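Local coordinates for enoyl-CoA hydratase subunit II (Geobacillus kaustophilus, PDB 2EJ5), which hydrates enoyl-CoA thioesters as a crotonase-family lyase, apparently in the breakdown of phenylacetic acid, at the interface of chains A and B. Coordinates in Å, arbitrary orientation; residue numbers count along the deposited sequence, not the author numbering. Chains: chain A/B, Enoyl-CoA hydratase subunit II.

The interface of chains A and B. Residues chain A 207, 210-211, 214, 222, 226; chain B 138, 141-144.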
loop_
_atom_site.group_PDB
_atom_site.type_symbol
_atom_site.label_atom_id
_atom_site.label_comp_id
_atom_site.label_asym_id
_atom_site.label_seq_id
_atom_site.Cartn_x
_atom_site.Cartn_y
_atom_site.Cartn_z
ATOM N N ILE A 207 -19.419 1.358 -1.846
ATOM C CA ILE A 207 -18.016 1.648 -1.539
ATOM C C ILE A 207 -17.143 0.379 -1.628
ATOM O O ILE A 207 -15.989 0.447 -2.137
ATOM C CB ILE A 207 -17.807 2.440 -0.216
ATOM C CG1 ILE A 207 -17.780 1.520 0.979
ATOM C CG2 ILE A 207 -18.739 3.631 -0.094
ATOM C CD1 ILE A 207 -16.343 1.166 1.325
ATOM N N LEU A 210 -16.553 -0.023 -5.250
ATOM C CA LEU A 210 -15.554 0.914 -5.698
ATOM C C LEU A 210 -14.152 0.568 -5.224
ATOM O O LEU A 210 -13.190 0.872 -5.908
ATOM C CB LEU A 210 -15.921 2.353 -5.291
ATOM C CG LEU A 210 -17.059 3.023 -6.068
ATOM C CD1 LEU A 210 -17.295 4.421 -5.484
ATOM C CD2 LEU A 210 -16.714 3.112 -7.557
ATOM N N LEU A 211 -14.015 -0.006 -4.028
ATOM C CA LEU A 211 -12.690 -0.458 -3.561
ATOM C C LEU A 211 -12.142 -1.584 -4.435
ATOM O O LEU A 211 -10.954 -1.645 -4.673
ATOM C CB LEU A 211 -12.706 -0.878 -2.080
ATOM C CG LEU A 211 -12.784 0.335 -1.105
ATOM C CD1 LEU A 211 -13.067 -0.142 0.273
ATOM C CD2 LEU A 211 -11.474 1.234 -1.121
ATOM N N SER A 214 -11.125 0.225 -7.657
ATOM C CA SER A 214 -9.858 0.916 -7.332
ATOM C C SER A 214 -8.625 0.012 -7.499
ATOM O O SER A 214 -7.602 0.482 -7.966
ATOM C CB SER A 214 -9.895 1.452 -5.896
ATOM O OG SER A 214 -8.662 2.068 -5.504
ATOM N N TYR A 222 -11.713 4.457 -13.446
ATOM C CA TYR A 222 -12.202 4.536 -12.066
ATOM C C TYR A 222 -13.245 5.661 -11.870
ATOM O O TYR A 222 -14.297 5.450 -11.272
ATOM C CB TYR A 222 -11.058 4.718 -11.057
ATOM C CG TYR A 222 -11.657 4.781 -9.695
ATOM C CD1 TYR A 222 -12.027 3.605 -9.037
ATOM C CD2 TYR A 222 -11.945 6.021 -9.093
ATOM C CE1 TYR A 222 -12.650 3.653 -7.784
ATOM C CE2 TYR A 222 -12.581 6.071 -7.843
ATOM C CZ TYR A 222 -12.930 4.889 -7.218
ATOM O OH TYR A 222 -13.562 4.914 -6.022
ATOM N N GLU A 226 -17.019 5.405 -10.490
ATOM C CA GLU A 226 -17.442 6.168 -9.327
ATOM C C GLU A 226 -18.734 6.949 -9.565
ATOM O O GLU A 226 -19.631 6.996 -8.696
ATOM C CB GLU A 226 -16.321 7.131 -8.975
ATOM C CG GLU A 226 -16.598 8.005 -7.781
ATOM C CD GLU A 226 -15.513 9.095 -7.686
ATOM O OE1 GLU A 226 -15.755 10.187 -8.215
ATOM O OE2 GLU A 226 -14.431 8.824 -7.107
ATOM N N PRO B 138 -17.710 7.986 -0.974
ATOM C CA PRO B 138 -16.647 8.949 -1.229
ATOM C C PRO B 138 -16.357 9.042 -2.717
ATOM O O PRO B 138 -16.266 8.018 -3.374
ATOM C CB PRO B 138 -15.453 8.379 -0.447
ATOM C CG PRO B 138 -16.125 7.569 0.729
ATOM C CD PRO B 138 -17.279 6.907 -0.059
ATOM N N GLY B 141 -12.568 10.781 -6.805
ATOM C CA GLY B 141 -11.293 10.056 -6.790
ATOM C C GLY B 141 -10.886 9.495 -5.441
ATOM O O GLY B 141 -9.871 8.811 -5.361
ATOM N N HIS B 142 -11.706 9.733 -4.409
ATOM C CA HIS B 142 -11.381 9.476 -3.025
ATOM C C HIS B 142 -10.847 8.054 -2.813
ATOM O O HIS B 142 -9.796 7.880 -2.261
ATOM C CB HIS B 142 -12.631 9.645 -2.161
ATOM C CG HIS B 142 -12.351 9.969 -0.730
ATOM N ND1 HIS B 142 -12.102 9.006 0.226
ATOM C CD2 HIS B 142 -12.365 11.152 -0.074
ATOM C CE1 HIS B 142 -11.928 9.581 1.401
ATOM N NE2 HIS B 142 -12.106 10.881 1.250
ATOM N N LEU B 143 -11.609 7.055 -3.269
ATOM C CA LEU B 143 -11.264 5.666 -3.063
ATOM C C LEU B 143 -10.205 5.120 -4.021
ATOM O O LEU B 143 -9.806 3.966 -3.908
ATOM C CB LEU B 143 -12.535 4.798 -3.055
ATOM C CG LEU B 143 -13.530 5.159 -1.937
ATOM C CD1 LEU B 143 -14.800 4.312 -2.157
ATOM C CD2 LEU B 143 -12.973 4.954 -0.565
ATOM N N TYR B 144 -9.750 5.950 -4.947
ATOM C CA TYR B 144 -8.592 5.594 -5.750
ATOM C C TYR B 144 -7.359 6.017 -4.962
ATOM O O TYR B 144 -6.387 5.258 -4.841
ATOM C CB TYR B 144 -8.617 6.310 -7.120
ATOM C CG TYR B 144 -7.512 5.816 -8.041
ATOM C CD1 TYR B 144 -7.685 4.667 -8.848
ATOM C CD2 TYR B 144 -6.271 6.484 -8.087
ATOM C CE1 TYR B 144 -6.656 4.213 -9.698
ATOM C CE2 TYR B 144 -5.235 6.031 -8.919
ATOM C CZ TYR B 144 -5.429 4.906 -9.717
ATOM O OH TYR B 144 -4.372 4.469 -10.531
HETATM O O HOH W 1 -14.148 7.277 -4.974
#
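One face of the A:Tyr222 ring receives B:Tyr144, whose CB lies 3.9 Å above the ring plane and towards its rim; the two tyrosine side chains run past each other in opposite directions. At the edge of the A:Tyr222 ring, in its plane, are the carbonyl O of A:Leu210 and a water. With CG anti to the backbone N (chi1 -180°), the ring of A:Tyr222 is carried between B:Tyr144 and this water, its phenol OH turned to the latter. That hydroxyl lies 2.7 Å from the water O, which is also linked to OE2 of A:Glu226, the carbonyl O of B:Pro138 and the backbone N of B:Leu143. A phenylalanine in place of A:Tyr222 would probably leave this water without its phenol partner and less firmly fixed between the chains. A:Glu226 OE2 also accepts a bond of 2.7 Å from the backbone N of B:Gly141 through its syn lone pair, 155° at the hydrogen. The isobutyl group of B:Leu143 crosses A:Leu210 and A:Leu211 at about a right angle, its CD1 lying 3.9 Å from CB of A:Leu210 and its CD2 against CD2 of A:Leu211, while A:Ile207 CG2 meets the ring CD of B:Pro138. One turn further along the same helix, A:Ser214 OG donates to the carbonyl O of B:Leu143 at 2.7 Å, tilted 16° from the carbonyl plane. Helices 201-216 and 219-235 of chain A thus receive the loop and first turn of helix 142-150 of chain B, probably within the trimer common among crotonase-family enzymes, as the deposited assembly holds three copies.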